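Local coordinates for 3-keto-5-aminohexanoate cleavage protein (Archaeoglobus fulgidus, PDB 3LOT) that probably cleaves 3-keto-5-aminohexanoate or a related beta-keto acid, using a zinc ion bound in a TIM-barrel fold, at residues C12-A17 with Y26-P31; L265-G270 with N276-E281. All coordinates share one frame; numbering follows the deposited sequence.

Interaction 1: C12-A17 with Y26-P31; sequences CAITGA and YLPVTP
CB of Thr15 points toward 26-31, and chi1 -168° sets OG1 anti to the backbone N, within bonding distance of the Pro28 carbonyl, while Ile14, at chi1 -62°, places CG2 anti to its own N and beside the proline ring. The hydroxyl of Thr15 donates a hydrogen bond to the backbone carbonyl of Pro28, OG1 to O 2.7 Å, approaching in the carbonyl plane at a C=O...donor angle of 150°. Leu27 crosses the threonine side chain at about a right angle, and its CD1 lies 3.5 Å from Thr15 OG1, laying an apolar methyl against the polar atom. The ring of Pro28 rests on Ile14: CG touches Ile14 CG2 at 3.8 Å and sits 3.4 Å from Ile14 O. Thr15 OG1 has a second partner in Arg54 NE, so two bonds grip this buried oxygen and fix its rotation. Further on, OG1 of Thr30 accepts the backbone N-H of Gln33, capping the start of helix 31-43. The contact thus folds the end of strand 7-13 against the return of its own loop, within the first beta-alpha unit of a TIM barrel, at the C-terminal end of the strand where such barrels carry their active sites.

Interaction 2: L265-G270 with N276-E281; sequences LYIERG and NAEQVE
Ile267 reaches from the loop after strand 256-259 to the side of helix 276-289, joining two parts of the TIM barrel. The backbone changes direction here, and Ile267 and Glu268 lie opposite Lys271 in a classic beta bulge. From CB outward, each side-chain atom of Ile267 meets Glu278 or Gln279. CB lies 3.8 Å from Glu278 OE1, and CG2 is near both carboxylate oxygens of that residue. CG1, anti to the backbone N at chi1 -169°, sits 3.7 Å from Glu278 CD. At the tip, CD1 passes on to the helix backbone, 3.6 Å from Glu278 O, and touches Gln279 CG at 3.8 Å. The isoleucine lies roughly perpendicular to the extended Glu278 chain and runs counter to that of Gln279. The Glu278 carboxylate has its polar partner elsewhere, OE1 accepting a bond from the backbone N of Lys274, which probably helps keep the carboxylate over the isoleucine. Gln279 spans the remaining distance to the loop with an extended side chain whose amide nitrogen is gripped by two carbonyls, those of Ser264 and Tyr266. CB of Tyr266 points away from the helix; its hydroxyl hydrogen-bonds Lys129 NZ. The Gln279 NE2 to Tyr266 O bond measures 2.9 Å and is bent, with an N-H...acceptor angle of 143° and the donor 46° out of the carbonyl plane.

Overall arrangement
Interactions 1 and 2 follow one another along the chain; their centres are about 13 Å apart and they meet at Asn276. This residue, the first of segment 276-281, probably hydrogen-bonds Ile14 O through ND2 at 3.1 Å, while OD1 accepts a bond from the backbone N of Leu261. Val280 CG2 packs on Cys12 SG at 3.5 Å, so the helix leans on the end of strand 7-13. The zinc site formed by His50, His52 and Glu262 is nearer to interaction 1: the side chain of Thr15 is about 8 Å from the metal, that of Gln279 about 13 Å. Glu262 lies just ahead of segment 265-270 in sequence.

Interaction 1: C12-A17 with Y26-P31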
# COMPACT_ATOMS: atom_id res chain seq x y z
N CYS D 12 4.54 -29.32 -1.82
CA CYS D 12 5.11 -29.55 -3.15
C CYS D 12 4.04 -29.97 -4.17
O CYS D 12 3.41 -30.99 -3.99
CB CYS D 12 6.27 -30.54 -3.13
SG CYS D 12 7.20 -30.49 -4.70
N ALA D 13 3.83 -29.12 -5.18
CA ALA D 13 2.84 -29.37 -6.24
C ALA D 13 3.49 -30.17 -7.37
O ALA D 13 4.29 -29.66 -8.14
CB ALA D 13 2.25 -28.05 -6.74
N ILE D 14 3.11 -31.44 -7.47
CA ILE D 14 3.94 -32.42 -8.18
C ILE D 14 3.90 -32.33 -9.73
O ILE D 14 4.96 -32.50 -10.39
CB ILE D 14 3.56 -33.86 -7.76
CG1 ILE D 14 3.81 -34.08 -6.25
CG2 ILE D 14 4.26 -34.94 -8.64
CD1 ILE D 14 5.27 -33.85 -5.76
N THR D 15 2.72 -32.10 -10.31
CA THR D 15 2.64 -32.09 -11.75
C THR D 15 1.64 -31.13 -12.40
O THR D 15 1.89 -30.62 -13.48
CB THR D 15 2.51 -33.55 -12.35
OG1 THR D 15 2.72 -33.51 -13.78
CG2 THR D 15 1.18 -34.23 -12.06
N GLY D 16 0.50 -30.91 -11.77
CA GLY D 16 -0.45 -29.98 -12.33
C GLY D 16 -1.07 -30.39 -13.64
O GLY D 16 -1.05 -31.60 -14.04
N ALA D 17 -1.61 -29.37 -14.31
CA ALA D 17 -2.29 -29.48 -15.55
C ALA D 17 -1.84 -28.44 -16.57
O ALA D 17 -2.35 -28.42 -17.71
CB ALA D 17 -3.79 -29.36 -15.30
N TYR D 26 11.44 -33.89 -17.21
CA TYR D 26 11.29 -34.18 -15.77
C TYR D 26 9.88 -33.97 -15.22
O TYR D 26 9.59 -34.29 -14.05
CB TYR D 26 12.30 -33.35 -15.00
CG TYR D 26 13.66 -33.43 -15.65
CD1 TYR D 26 14.37 -34.63 -15.68
CD2 TYR D 26 14.23 -32.31 -16.27
CE1 TYR D 26 15.65 -34.69 -16.28
CE2 TYR D 26 15.46 -32.38 -16.88
CZ TYR D 26 16.17 -33.55 -16.90
OH TYR D 26 17.41 -33.54 -17.52
N LEU D 27 8.98 -33.47 -16.05
CA LEU D 27 7.58 -33.36 -15.64
C LEU D 27 7.04 -34.77 -15.40
O LEU D 27 7.05 -35.62 -16.32
CB LEU D 27 6.75 -32.63 -16.69
CG LEU D 27 5.26 -32.44 -16.29
CD1 LEU D 27 5.17 -31.42 -15.13
CD2 LEU D 27 4.44 -31.95 -17.50
N PRO D 28 6.54 -35.04 -14.17
CA PRO D 28 6.00 -36.40 -13.93
C PRO D 28 4.74 -36.62 -14.73
O PRO D 28 3.77 -35.89 -14.55
CB PRO D 28 5.65 -36.42 -12.44
CG PRO D 28 6.35 -35.24 -11.84
CD PRO D 28 6.55 -34.23 -12.94
N VAL D 29 4.73 -37.64 -15.56
CA VAL D 29 3.54 -37.94 -16.32
C VAL D 29 2.72 -39.13 -15.84
O VAL D 29 1.47 -39.01 -15.63
CB VAL D 29 3.88 -38.19 -17.69
CG1 VAL D 29 2.75 -39.10 -18.28
CG2 VAL D 29 4.12 -36.81 -18.37
N THR D 30 3.34 -40.27 -15.65
CA THR D 30 2.57 -41.47 -15.33
C THR D 30 2.17 -41.50 -13.87
O THR D 30 2.77 -40.79 -13.03
CB THR D 30 3.40 -42.70 -15.58
OG1 THR D 30 4.46 -42.72 -14.63
CG2 THR D 30 3.94 -42.69 -17.01
N PRO D 31 1.17 -42.31 -13.51
CA PRO D 31 0.82 -42.33 -12.09
C PRO D 31 1.97 -42.75 -11.19
O PRO D 31 2.13 -42.18 -10.10
CB PRO D 31 -0.29 -43.35 -12.03
CG PRO D 31 -1.02 -43.17 -13.35
CD PRO D 31 0.14 -42.97 -14.33

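Interaction 2: L265-G270 with N276-E281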
# COMPACT_ATOMS: atom_id res chain seq x y z
N LEU D 265 8.97 -25.14 -14.06
CA LEU D 265 9.80 -26.23 -14.54
C LEU D 265 11.28 -26.00 -14.23
O LEU D 265 12.11 -26.85 -14.53
CB LEU D 265 9.62 -26.42 -16.05
CG LEU D 265 8.21 -26.83 -16.51
CD1 LEU D 265 8.12 -26.86 -18.05
CD2 LEU D 265 7.80 -28.18 -15.92
N TYR D 266 11.61 -24.86 -13.61
CA TYR D 266 13.01 -24.42 -13.49
C TYR D 266 13.52 -24.47 -12.06
O TYR D 266 12.74 -24.36 -11.09
CB TYR D 266 13.16 -23.01 -14.10
CG TYR D 266 12.92 -23.04 -15.59
CD1 TYR D 266 13.95 -23.29 -16.47
CD2 TYR D 266 11.64 -22.88 -16.12
CE1 TYR D 266 13.74 -23.37 -17.83
CE2 TYR D 266 11.43 -22.93 -17.50
CZ TYR D 266 12.47 -23.18 -18.33
OH TYR D 266 12.26 -23.24 -19.70
N ILE D 267 14.82 -24.69 -11.93
CA ILE D 267 15.49 -24.59 -10.62
C ILE D 267 16.24 -23.24 -10.53
O ILE D 267 16.27 -22.62 -9.45
CB ILE D 267 16.43 -25.79 -10.35
CG1 ILE D 267 16.89 -25.75 -8.88
CG2 ILE D 267 17.60 -25.78 -11.34
CD1 ILE D 267 15.71 -25.94 -7.81
N GLU D 268 16.81 -22.81 -11.66
CA GLU D 268 17.39 -21.47 -11.86
C GLU D 268 17.04 -20.93 -13.25
O GLU D 268 16.54 -21.67 -14.12
CB GLU D 268 18.92 -21.50 -11.84
CG GLU D 268 19.56 -22.25 -10.69
CD GLU D 268 20.97 -22.73 -11.02
OE1 GLU D 268 21.71 -22.02 -11.79
OE2 GLU D 268 21.34 -23.83 -10.51
N ARG D 269 17.39 -19.66 -13.47
CA ARG D 269 17.19 -19.00 -14.76
C ARG D 269 17.75 -19.91 -15.81
O ARG D 269 18.96 -20.23 -15.80
CB ARG D 269 17.91 -17.64 -14.82
N GLY D 270 16.86 -20.36 -16.70
CA GLY D 270 17.24 -21.16 -17.85
C GLY D 270 17.68 -22.57 -17.52
O GLY D 270 18.26 -23.23 -18.37
N ASN D 276 11.02 -32.57 -8.48
CA ASN D 276 10.35 -31.84 -7.45
C ASN D 276 11.24 -31.70 -6.22
O ASN D 276 11.32 -30.61 -5.64
CB ASN D 276 9.04 -32.56 -7.11
CG ASN D 276 7.93 -32.18 -8.07
OD1 ASN D 276 7.34 -31.10 -7.95
ND2 ASN D 276 7.67 -33.04 -9.04
N ALA D 277 11.95 -32.79 -5.88
CA ALA D 277 12.77 -32.80 -4.68
C ALA D 277 13.80 -31.69 -4.74
O ALA D 277 14.09 -31.10 -3.75
CB ALA D 277 13.44 -34.18 -4.48
N GLU D 278 14.35 -31.40 -5.91
CA GLU D 278 15.35 -30.35 -6.03
C GLU D 278 14.88 -28.95 -5.59
O GLU D 278 15.62 -28.19 -4.96
CB GLU D 278 15.85 -30.29 -7.48
CG GLU D 278 17.16 -29.62 -7.63
CD GLU D 278 17.55 -29.39 -9.10
OE1 GLU D 278 16.74 -29.60 -10.02
OE2 GLU D 278 18.70 -28.96 -9.32
N GLN D 279 13.65 -28.61 -5.95
CA GLN D 279 13.02 -27.35 -5.56
C GLN D 279 12.66 -27.37 -4.07
O GLN D 279 12.82 -26.37 -3.37
CB GLN D 279 11.76 -27.12 -6.40
CG GLN D 279 12.02 -26.75 -7.85
CD GLN D 279 10.73 -26.67 -8.69
OE1 GLN D 279 9.65 -27.03 -8.21
NE2 GLN D 279 10.85 -26.18 -9.91
N VAL D 280 12.15 -28.50 -3.59
CA VAL D 280 11.88 -28.62 -2.15
C VAL D 280 13.15 -28.43 -1.31
O VAL D 280 13.14 -27.68 -0.36
CB VAL D 280 11.20 -29.94 -1.79
CG1 VAL D 280 11.07 -30.08 -0.26
CG2 VAL D 280 9.86 -30.03 -2.49
N GLU D 281 14.25 -29.10 -1.69
CA GLU D 281 15.53 -28.94 -0.98
C GLU D 281 15.99 -27.49 -0.94
O GLU D 281 16.45 -27.03 0.09
CB GLU D 281 16.62 -29.81 -1.60
CG GLU D 281 16.29 -31.26 -1.48
CD GLU D 281 17.10 -32.20 -2.38
OE1 GLU D 281 17.84 -31.78 -3.30
OE2 GLU D 281 17.01 -33.42 -2.12